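Local coordinates for protein methoxy mycolic acid synthase 2 (Mycobacterium tuberculosis, PDB 1TPY) that converts a double bond at the distal position of alpha mycolic acids into a cis cyclopropane ring, using S-adenosyl-L-methionine as methylene donor, at residues 35-40 with 229-234; 60-65 with 84-89; 223-228 with 277-282. All coordinates share one frame; numbering follows the deposited sequence.

How the interactions relate
From the N terminus, segment 35-40 lies in the loop between helices 20-24 and 45-57 and packs against the start of helix 229-245, so interaction 1 closes a loop of 188 residues, about two-thirds of the chain. Interaction 2 is nested inside it: a short loop that ties the lead-in to strand 67-71 to the end of helix 77-86, its nearest atoms about 10 Å from interaction 1. Interaction 3 opens on strand 221-227, just before that helix, and closes on strand 278-286, so along the chain it crosses interaction 1. Those two touch, Gln229 NE2 lying 3.0 Å from Ile278 O, and together supply Cys35, Tyr232 and Val280 to the carbonate pocket; interaction 2 stands apart on the surface.

Interaction 1 (35-40 with 229-234); sequences CAHFER and QPHYAR. With 16A (cetyl-trimethyl-ammonium), chain D; CO3 (carbonate ion), chain B.
Cys35 meets Tyr232 at the start of helix 229-245, with CB set over the ring face 3.3 Å from the ring centroid, a CH-pi contact. Its SG, anti to the backbone N (chi1 -176°), is carried over to Tyr232 and His231, making an oblique sulfur-aromatic contact with the Tyr232 ring. Cys35 N gives a nearly straight hydrogen bond to carbonate O1 (2.8 Å), while Tyr232 OH donates to carbonate O2 at 2.7 Å; His167 also binds this ion. Segment and helix thus share one wall of the pocket, and Tyr232 also touches the cetyl-trimethyl-ammonium. Next, Ala36 O rests 3.2 Å from His231 CB. The His37 ring lies obliquely to that of His231, planes 51° apart, with His37 ND1 above one face of the His231 ring, toward its rim. His231 ND1 comes 3.0 Å from Phe38 N and also meets the edge of the Phe38 ring. One face of that ring takes Arg234: CD stands over the centre, and the guanidinium lies almost flat on the ring, planes 16° apart and centres 4.1 Å apart. The extended arginine chain brings it there, and Glu41 O receives a hydrogen bond from NH2. Ala36 and Phe38 also pack on Ala48 of helix 45-57, while Cys35 and Tyr232 both touch Val280 of strand 278-286, so the loop is held between two helices and the sheet.

Interaction 2 (60-65 with 84-89); sequences LGLQPG and AQYDVN
The loop leading into strand 67-71 meets the end of helix 77-86 and the turn into strand 89-94, closing a beta-alpha-beta unit of the Rossmann-like methyltransferase fold. Leu62 and Tyr86 carry its apolar part, their side chains crossing at about a right angle. Leu62 CD1 sits over one face of the Tyr86 ring, 3.9 Å from Tyr86 CG, and Leu62 CB packs on Val88 CG1 at 4.0 Å. With CG anti to the carbonyl carbon (chi1 -58°), Tyr86 presents CB and the near end of its ring to the leucine. Asp87, the first residue to leave the helix, has positive phi, and its carbonyl oxygen accepts a hydrogen bond from Gly65 N (3.0 Å, 161°). Pro64 CA approaches the same oxygen at 3.3 Å in a CA-H...O contact, so Asp87 O is gripped by two neighbouring residues. Pro64 CB also lies 3.7 Å from Asp87 OD2, an oxygen whose salt bridge is with Arg114. One water donates to both Leu62 O and Tyr86 O, and a second joins Gly65 O to Asn89 ND2, while Asn89 OD1 is taken by Asp115 N. A small apolar cluster of Leu62, Tyr86 and Val88 is therefore bordered by polar groups, mostly of the backbone, with a direct Gly65 N to Asp87 O bond and two water bridges joining the loop to the helix end, the turn after it and the start of strand 89-94 at the protein surface.

Interaction 3 (223-228 with 277-282); sequences TRRQSL and YIDVNQ
Strands 223-227 and 278-282 run antiparallel, their axes 144° apart, with Gln226 and Gln282 as the hydrogen-bonded pair: Gln226 N to Gln282 O is 2.9 Å and Gln282 N to Gln226 O is 2.7 Å. Ser227 and Asn281 form the adjacent non-hydrogen-bonded pair, and Leu228 N continues the backbone pairing to Val280 O at 3.0 Å. The Gln226 and Gln282 side chains lie alongside each other on one face, amide planes 83° apart; Lys59 binds Gln226 OE1. On the face of Ser227 and Asn281, Ser227 OG donates to Asp279 OD2 at 2.7 Å, meeting its syn lone pair. That carboxylate oxygen also takes a weak bond from Val280 N, while a water donates to OD1 and reaches Arg225 NH1 weakly. The Arg225 chain, bent at chi3 (68°), brings the edge of its guanidinium to the Asn281 side chain. Leu228 CB packs on Val280 CG1, 3.6 Å away. Leu228 is the N-cap residue of helix 229-245, so the last backbone bond lies where strand becomes helix. Such an antiparallel final strand, inserted between two others, is the hallmark of the class I methyltransferase sheet, with strand order 3-2-1-4-5-7-6.

Interaction 1 (35-40 with 229-234)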
loop_
_atom_site.group_PDB
_atom_site.type_symbol
_atom_site.label_atom_id
_atom_site.label_comp_id
_atom_site.label_asym_id
_atom_site.label_seq_id
_atom_site.Cartn_x
_atom_site.Cartn_y
_atom_site.Cartn_z
ATOM N N CYS A 35 -0.775 -6.110 2.028
ATOM C CA CYS A 35 -1.345 -7.182 2.835
ATOM C C CYS A 35 -2.745 -7.655 2.425
ATOM O O CYS A 35 -3.688 -6.864 2.337
ATOM C CB CYS A 35 -1.374 -6.770 4.304
ATOM S SG CYS A 35 -1.970 -8.093 5.395
ATOM N N ALA A 36 -2.873 -8.958 2.204
ATOM C CA ALA A 36 -4.151 -9.551 1.817
ATOM C C ALA A 36 -5.016 -9.790 3.058
ATOM O O ALA A 36 -4.561 -9.598 4.180
ATOM C CB ALA A 36 -3.907 -10.861 1.085
ATOM N N HIS A 37 -6.263 -10.207 2.857
ATOM C CA HIS A 37 -7.159 -10.471 3.984
ATOM C C HIS A 37 -7.860 -11.810 3.800
ATOM O O HIS A 37 -8.899 -11.885 3.142
ATOM C CB HIS A 37 -8.200 -9.363 4.105
ATOM C CG HIS A 37 -9.056 -9.475 5.327
ATOM N ND1 HIS A 37 -8.529 -9.529 6.601
ATOM C CD2 HIS A 37 -10.400 -9.524 5.473
ATOM C CE1 HIS A 37 -9.513 -9.605 7.478
ATOM N NE2 HIS A 37 -10.658 -9.604 6.820
ATOM N N PHE A 38 -7.289 -12.858 4.389
ATOM C CA PHE A 38 -7.832 -14.208 4.279
ATOM C C PHE A 38 -9.047 -14.445 5.166
ATOM O O PHE A 38 -8.920 -14.849 6.318
ATOM C CB PHE A 38 -6.735 -15.233 4.596
ATOM C CG PHE A 38 -5.522 -15.105 3.713
ATOM C CD1 PHE A 38 -4.593 -14.087 3.926
ATOM C CD2 PHE A 38 -5.346 -15.955 2.626
ATOM C CE1 PHE A 38 -3.510 -13.916 3.066
ATOM C CE2 PHE A 38 -4.268 -15.795 1.760
ATOM C CZ PHE A 38 -3.347 -14.774 1.977
ATOM N N GLU A 39 -10.227 -14.192 4.608
ATOM C CA GLU A 39 -11.488 -14.363 5.320
ATOM C C GLU A 39 -11.889 -15.822 5.445
ATOM O O GLU A 39 -12.576 -16.198 6.393
ATOM C CB GLU A 39 -12.580 -13.559 4.625
ATOM C CG GLU A 39 -12.317 -12.077 4.715
ATOM C CD GLU A 39 -13.323 -11.241 3.963
ATOM O OE1 GLU A 39 -13.217 -9.999 4.050
ATOM O OE2 GLU A 39 -14.207 -11.814 3.289
ATOM N N ARG A 40 -11.480 -16.638 4.479
ATOM C CA ARG A 40 -11.740 -18.073 4.529
ATOM C C ARG A 40 -10.364 -18.724 4.562
ATOM O O ARG A 40 -9.513 -18.437 3.720
ATOM C CB ARG A 40 -12.488 -18.569 3.293
ATOM C CG ARG A 40 -13.882 -18.020 3.100
ATOM C CD ARG A 40 -14.646 -18.931 2.158
ATOM N NE ARG A 40 -13.742 -19.586 1.212
ATOM C CZ ARG A 40 -13.148 -18.976 0.192
ATOM N NH1 ARG A 40 -13.363 -17.689 -0.031
ATOM N NH2 ARG A 40 -12.322 -19.653 -0.593
ATOM N N GLN A 229 -2.496 -7.844 10.910
ATOM C CA GLN A 229 -1.176 -8.404 11.217
ATOM C C GLN A 229 -0.936 -9.866 10.822
ATOM O O GLN A 229 -0.023 -10.160 10.054
ATOM C CB GLN A 229 -0.868 -8.229 12.709
ATOM C CG GLN A 229 0.524 -8.681 13.120
ATOM C CD GLN A 229 0.805 -8.414 14.587
ATOM O OE1 GLN A 229 0.111 -8.926 15.466
ATOM N NE2 GLN A 229 1.824 -7.605 14.858
ATOM N N PRO A 230 -1.753 -10.801 11.340
ATOM C CA PRO A 230 -1.581 -12.221 11.013
ATOM C C PRO A 230 -1.676 -12.523 9.521
ATOM O O PRO A 230 -1.115 -13.504 9.035
ATOM C CB PRO A 230 -2.694 -12.890 11.817
ATOM C CG PRO A 230 -3.768 -11.855 11.810
ATOM C CD PRO A 230 -2.986 -10.600 12.121
ATOM N N HIS A 231 -2.387 -11.666 8.799
ATOM C CA HIS A 231 -2.567 -11.835 7.365
ATOM C C HIS A 231 -1.333 -11.472 6.544
ATOM O O HIS A 231 -1.132 -12.011 5.460
ATOM C CB HIS A 231 -3.752 -10.991 6.901
ATOM C CG HIS A 231 -5.058 -11.411 7.499
ATOM N ND1 HIS A 231 -5.809 -12.448 6.988
ATOM C CD2 HIS A 231 -5.733 -10.956 8.581
ATOM C CE1 HIS A 231 -6.891 -12.612 7.728
ATOM N NE2 HIS A 231 -6.869 -11.719 8.701
ATOM N N TYR A 232 -0.500 -10.569 7.050
ATOM C CA TYR A 232 0.675 -10.171 6.288
ATOM C C TYR A 232 1.763 -11.237 6.245
ATOM O O TYR A 232 2.403 -11.426 5.211
ATOM C CB TYR A 232 1.263 -8.857 6.814
ATOM C CG TYR A 232 1.613 -7.905 5.694
ATOM C CD1 TYR A 232 1.982 -8.391 4.443
ATOM C CD2 TYR A 232 1.536 -6.526 5.866
ATOM C CE1 TYR A 232 2.256 -7.537 3.388
ATOM C CE2 TYR A 232 1.814 -5.657 4.811
ATOM C CZ TYR A 232 2.168 -6.176 3.574
ATOM O OH TYR A 232 2.415 -5.341 2.512
ATOM N N ALA A 233 1.973 -11.935 7.358
ATOM C CA ALA A 233 2.983 -12.983 7.393
ATOM C C ALA A 233 2.641 -13.995 6.311
ATOM O O ALA A 233 3.501 -14.410 5.525
ATOM C CB ALA A 233 3.001 -13.652 8.762
ATOM N N ARG A 234 1.371 -14.376 6.263
ATOM C CA ARG A 234 0.902 -15.333 5.272
ATOM C C ARG A 234 0.994 -14.756 3.863
ATOM O O ARG A 234 1.391 -15.454 2.922
ATOM C CB ARG A 234 -0.540 -15.739 5.561
ATOM C CG ARG A 234 -1.015 -16.827 4.636
ATOM C CD ARG A 234 -2.382 -17.333 5.016
ATOM N NE ARG A 234 -2.817 -18.346 4.066
ATOM C CZ ARG A 234 -4.033 -18.879 4.051
ATOM N NH1 ARG A 234 -4.938 -18.497 4.943
ATOM N NH2 ARG A 234 -4.348 -19.780 3.130
HETATM C C1 16A D . 5.760 -6.313 2.361
HETATM C C2 16A D . 6.605 -5.145 2.870
HETATM C C3 16A D . 6.828 -5.266 4.386
HETATM C C4 16A D . 7.676 -4.168 5.014
HETATM C C5 16A D . 7.807 -4.431 6.523
HETATM C C6 16A D . 8.638 -3.404 7.306
HETATM C C7 16A D . 10.148 -3.267 6.985
HETATM C C8 16A D . 10.864 -1.960 7.404
HETATM C C9 16A D . 10.203 -0.624 6.987
HETATM C C10 16A D . 10.102 -0.346 5.468
HETATM C C11 16A D . 9.059 0.715 5.037
HETATM C C12 16A D . 8.657 0.675 3.555
HETATM C C13 16A D . 7.303 -0.012 3.344
HETATM C C14 16A D . 6.961 -0.131 1.861
HETATM C C15 16A D . 5.741 -1.061 1.749
HETATM C C16 16A D . 5.473 -1.320 0.253
HETATM N N1 16A D . 4.392 -2.215 -0.347
HETATM C C17 16A D . 4.206 -2.489 -1.649
HETATM C C18 16A D . 4.416 -3.586 0.295
HETATM C C19 16A D . 3.041 -1.647 0.025
HETATM C C CO3 B . 0.724 -2.510 3.314
HETATM O O1 CO3 B . -0.214 -3.669 3.310
HETATM O O2 CO3 B . 1.973 -2.650 2.821
HETATM O O3 CO3 B . 0.325 -1.316 3.818
#

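Interaction 2 (60-65 with 84-89)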
loop_
_atom_site.group_PDB
_atom_site.type_symbol
_atom_site.label_atom_id
_atom_site.label_comp_id
_atom_site.label_asym_id
_atom_site.label_seq_id
_atom_site.Cartn_x
_atom_site.Cartn_y
_atom_site.Cartn_z
ATOM N N LEU A 60 -15.698 3.178 3.028
ATOM C CA LEU A 60 -15.756 4.544 2.530
ATOM C C LEU A 60 -17.153 5.109 2.324
ATOM O O LEU A 60 -17.338 6.327 2.337
ATOM C CB LEU A 60 -14.967 4.642 1.218
ATOM C CG LEU A 60 -13.459 4.412 1.355
ATOM C CD1 LEU A 60 -12.807 4.424 -0.009
ATOM C CD2 LEU A 60 -12.862 5.492 2.247
ATOM N N GLY A 61 -18.134 4.234 2.141
ATOM C CA GLY A 61 -19.484 4.712 1.921
ATOM C C GLY A 61 -19.610 5.227 0.502
ATOM O O GLY A 61 -20.225 6.260 0.247
ATOM N N LEU A 62 -19.016 4.491 -0.426
ATOM C CA LEU A 62 -19.048 4.845 -1.835
ATOM C C LEU A 62 -20.430 4.694 -2.471
ATOM O O LEU A 62 -21.133 3.709 -2.247
ATOM C CB LEU A 62 -18.053 3.979 -2.598
ATOM C CG LEU A 62 -16.577 4.129 -2.232
ATOM C CD1 LEU A 62 -15.769 3.110 -3.017
ATOM C CD2 LEU A 62 -16.104 5.543 -2.545
ATOM N N GLN A 63 -20.814 5.679 -3.273
ATOM C CA GLN A 63 -22.096 5.638 -3.966
ATOM C C GLN A 63 -21.882 5.921 -5.442
ATOM O O GLN A 63 -20.968 6.662 -5.815
ATOM C CB GLN A 63 -23.074 6.644 -3.350
ATOM C CG GLN A 63 -23.988 6.001 -2.309
ATOM C CD GLN A 63 -24.853 7.001 -1.575
ATOM O OE1 GLN A 63 -24.410 7.646 -0.621
ATOM N NE2 GLN A 63 -26.093 7.143 -2.020
ATOM N N PRO A 64 -22.714 5.324 -6.309
ATOM C CA PRO A 64 -22.586 5.528 -7.756
ATOM C C PRO A 64 -22.376 6.991 -8.146
ATOM O O PRO A 64 -23.041 7.886 -7.622
ATOM C CB PRO A 64 -23.894 4.958 -8.300
ATOM C CG PRO A 64 -24.187 3.843 -7.329
ATOM C CD PRO A 64 -23.891 4.494 -5.996
ATOM N N GLY A 65 -21.433 7.226 -9.053
ATOM C CA GLY A 65 -21.166 8.582 -9.493
ATOM C C GLY A 65 -20.094 9.329 -8.715
ATOM O O GLY A 65 -19.573 10.339 -9.193
ATOM N N ALA A 84 -16.307 -1.489 -10.807
ATOM C CA ALA A 84 -17.231 -2.606 -10.964
ATOM C C ALA A 84 -18.144 -2.831 -9.763
ATOM O O ALA A 84 -19.352 -3.016 -9.912
ATOM C CB ALA A 84 -16.447 -3.876 -11.251
ATOM N N GLN A 85 -17.568 -2.804 -8.570
ATOM C CA GLN A 85 -18.340 -3.050 -7.364
ATOM C C GLN A 85 -19.103 -1.846 -6.791
ATOM O O GLN A 85 -20.141 -2.024 -6.155
ATOM C CB GLN A 85 -17.420 -3.629 -6.292
ATOM C CG GLN A 85 -18.154 -4.439 -5.247
ATOM C CD GLN A 85 -18.496 -5.844 -5.722
ATOM O OE1 GLN A 85 -18.618 -6.107 -6.922
ATOM N NE2 GLN A 85 -18.668 -6.750 -4.773
ATOM N N TYR A 86 -18.605 -0.629 -6.997
ATOM C CA TYR A 86 -19.293 0.543 -6.454
ATOM C C TYR A 86 -19.720 1.565 -7.498
ATOM O O TYR A 86 -20.365 2.571 -7.177
ATOM C CB TYR A 86 -18.434 1.214 -5.375
ATOM C CG TYR A 86 -18.094 0.271 -4.242
ATOM C CD1 TYR A 86 -16.986 -0.568 -4.322
ATOM C CD2 TYR A 86 -18.921 0.170 -3.117
ATOM C CE1 TYR A 86 -16.703 -1.487 -3.317
ATOM C CE2 TYR A 86 -18.647 -0.747 -2.105
ATOM C CZ TYR A 86 -17.535 -1.573 -2.211
ATOM O OH TYR A 86 -17.242 -2.476 -1.213
ATOM N N ASP A 87 -19.361 1.300 -8.747
ATOM C CA ASP A 87 -19.734 2.178 -9.847
ATOM C C ASP A 87 -19.370 3.644 -9.600
ATOM O O ASP A 87 -20.193 4.544 -9.788
ATOM C CB ASP A 87 -21.239 2.040 -10.116
ATOM C CG ASP A 87 -21.663 2.701 -11.408
ATOM O OD1 ASP A 87 -20.926 2.567 -12.408
ATOM O OD2 ASP A 87 -22.735 3.341 -11.427
ATOM N N VAL A 88 -18.133 3.873 -9.165
ATOM C CA VAL A 88 -17.639 5.220 -8.926
ATOM C C VAL A 88 -16.587 5.538 -9.995
ATOM O O VAL A 88 -16.033 4.629 -10.620
ATOM C CB VAL A 88 -16.974 5.355 -7.523
ATOM C CG1 VAL A 88 -17.989 5.070 -6.429
ATOM C CG2 VAL A 88 -15.781 4.413 -7.404
ATOM N N ASN A 89 -16.340 6.822 -10.228
ATOM C CA ASN A 89 -15.318 7.226 -11.189
ATOM C C ASN A 89 -14.032 7.119 -10.383
ATOM O O ASN A 89 -14.072 7.216 -9.153
ATOM C CB ASN A 89 -15.528 8.677 -11.628
ATOM C CG ASN A 89 -16.884 8.900 -12.266
ATOM O OD1 ASN A 89 -17.212 8.286 -13.272
ATOM N ND2 ASN A 89 -17.681 9.783 -11.677
HETATM O O HOH W 1 -21.775 2.135 -4.456
HETATM O O HOH W 2 -17.797 12.090 -9.672
#

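Interaction 3 (223-228 with 277-282)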
loop_
_atom_site.group_PDB
_atom_site.type_symbol
_atom_site.label_atom_id
_atom_site.label_comp_id
_atom_site.label_asym_id
_atom_site.label_seq_id
_atom_site.Cartn_x
_atom_site.Cartn_y
_atom_site.Cartn_z
ATOM N N THR A 223 -12.713 6.594 13.157
ATOM C CA THR A 223 -13.919 5.859 13.488
ATOM C C THR A 223 -13.600 4.386 13.681
ATOM O O THR A 223 -14.401 3.636 14.228
ATOM C CB THR A 223 -14.991 6.029 12.394
ATOM O OG1 THR A 223 -14.529 5.453 11.172
ATOM C CG2 THR A 223 -15.271 7.509 12.162
ATOM N N ARG A 224 -12.412 3.977 13.249
ATOM C CA ARG A 224 -12.016 2.584 13.400
ATOM C C ARG A 224 -10.624 2.270 12.897
ATOM O O ARG A 224 -10.214 2.751 11.844
ATOM C CB ARG A 224 -12.994 1.667 12.663
ATOM C CG ARG A 224 -12.625 0.194 12.734
ATOM C CD ARG A 224 -13.427 -0.605 11.729
ATOM N NE ARG A 224 -13.062 -2.017 11.729
ATOM C CZ ARG A 224 -13.558 -2.926 12.560
ATOM N NH1 ARG A 224 -13.153 -4.188 12.475
ATOM N NH2 ARG A 224 -14.467 -2.581 13.466
ATOM N N ARG A 225 -9.911 1.463 13.673
ATOM C CA ARG A 225 -8.586 0.983 13.312
ATOM C C ARG A 225 -8.707 -0.537 13.320
ATOM O O ARG A 225 -9.135 -1.124 14.313
ATOM C CB ARG A 225 -7.506 1.401 14.319
ATOM C CG ARG A 225 -6.140 0.783 13.979
ATOM C CD ARG A 225 -5.005 1.255 14.879
ATOM N NE ARG A 225 -5.134 0.777 16.252
ATOM C CZ ARG A 225 -4.874 -0.464 16.649
ATOM N NH1 ARG A 225 -4.462 -1.378 15.776
ATOM N NH2 ARG A 225 -5.030 -0.796 17.924
ATOM N N GLN A 226 -8.348 -1.172 12.208
ATOM C CA GLN A 226 -8.426 -2.627 12.110
ATOM C C GLN A 226 -7.080 -3.195 11.688
ATOM O O GLN A 226 -6.504 -2.779 10.683
ATOM C CB GLN A 226 -9.523 -3.037 11.116
ATOM C CG GLN A 226 -9.484 -4.503 10.678
ATOM C CD GLN A 226 -10.700 -4.906 9.842
ATOM O OE1 GLN A 226 -11.296 -4.080 9.148
ATOM N NE2 GLN A 226 -11.061 -6.186 9.900
ATOM N N SER A 227 -6.582 -4.142 12.478
ATOM C CA SER A 227 -5.303 -4.778 12.209
ATOM C C SER A 227 -5.465 -6.024 11.357
ATOM O O SER A 227 -6.442 -6.758 11.494
ATOM C CB SER A 227 -4.616 -5.155 13.527
ATOM O OG SER A 227 -3.385 -5.817 13.294
ATOM N N LEU A 228 -4.503 -6.248 10.469
ATOM C CA LEU A 228 -4.493 -7.419 9.592
ATOM C C LEU A 228 -3.151 -8.123 9.785
ATOM O O LEU A 228 -2.721 -8.897 8.932
ATOM C CB LEU A 228 -4.640 -6.994 8.123
ATOM C CG LEU A 228 -6.029 -6.657 7.561
ATOM C CD1 LEU A 228 -6.779 -5.731 8.492
ATOM C CD2 LEU A 228 -5.873 -6.019 6.198
ATOM N N TYR A 277 7.003 -7.643 15.391
ATOM C CA TYR A 277 7.733 -6.376 15.408
ATOM C C TYR A 277 6.976 -5.311 14.631
ATOM O O TYR A 277 6.991 -4.133 14.988
ATOM C CB TYR A 277 9.120 -6.538 14.784
ATOM C CG TYR A 277 10.110 -7.277 15.649
ATOM C CD1 TYR A 277 10.616 -8.511 15.254
ATOM C CD2 TYR A 277 10.540 -6.742 16.862
ATOM C CE1 TYR A 277 11.525 -9.200 16.039
ATOM C CE2 TYR A 277 11.451 -7.424 17.660
ATOM C CZ TYR A 277 11.939 -8.653 17.243
ATOM O OH TYR A 277 12.830 -9.344 18.023
ATOM N N ILE A 278 6.314 -5.749 13.563
ATOM C CA ILE A 278 5.558 -4.866 12.691
ATOM C C ILE A 278 4.083 -5.265 12.679
ATOM O O ILE A 278 3.736 -6.426 12.930
ATOM C CB ILE A 278 6.116 -4.939 11.252
ATOM C CG1 ILE A 278 7.616 -4.627 11.257
ATOM C CG2 ILE A 278 5.392 -3.961 10.355
ATOM C CD1 ILE A 278 7.958 -3.229 11.730
ATOM N N ASP A 279 3.228 -4.290 12.390
ATOM C CA ASP A 279 1.781 -4.493 12.323
ATOM C C ASP A 279 1.339 -3.860 10.998
ATOM O O ASP A 279 2.148 -3.270 10.284
ATOM C CB ASP A 279 1.105 -3.785 13.518
ATOM C CG ASP A 279 -0.368 -4.155 13.687
ATOM O OD1 ASP A 279 -1.038 -3.540 14.553
ATOM O OD2 ASP A 279 -0.861 -5.056 12.974
ATOM N N VAL A 280 0.064 -4.000 10.665
ATOM C CA VAL A 280 -0.489 -3.416 9.446
ATOM C C VAL A 280 -1.921 -3.072 9.834
ATOM O O VAL A 280 -2.656 -3.925 10.342
ATOM C CB VAL A 280 -0.447 -4.424 8.248
ATOM C CG1 VAL A 280 -1.309 -5.636 8.541
ATOM C CG2 VAL A 280 -0.903 -3.736 6.969
ATOM N N ASN A 281 -2.312 -1.823 9.610
ATOM C CA ASN A 281 -3.637 -1.368 10.004
ATOM C C ASN A 281 -4.427 -0.578 8.979
ATOM O O ASN A 281 -3.861 0.099 8.118
ATOM C CB ASN A 281 -3.531 -0.499 11.264
ATOM C CG ASN A 281 -3.124 -1.289 12.493
ATOM O OD1 ASN A 281 -1.944 -1.376 12.836
ATOM N ND2 ASN A 281 -4.104 -1.874 13.157
ATOM N N GLN A 282 -5.746 -0.674 9.087
ATOM C CA GLN A 282 -6.642 0.083 8.229
ATOM C C GLN A 282 -7.301 1.137 9.122
ATOM O O GLN A 282 -8.027 0.812 10.070
ATOM C CB GLN A 282 -7.708 -0.814 7.584
ATOM C CG GLN A 282 -7.167 -1.662 6.442
ATOM C CD GLN A 282 -8.245 -2.210 5.529
ATOM O OE1 GLN A 282 -7.954 -2.733 4.451
ATOM N NE2 GLN A 282 -9.494 -2.094 5.950
HETATM O O HOH W 3 -2.674 -4.240 16.485
#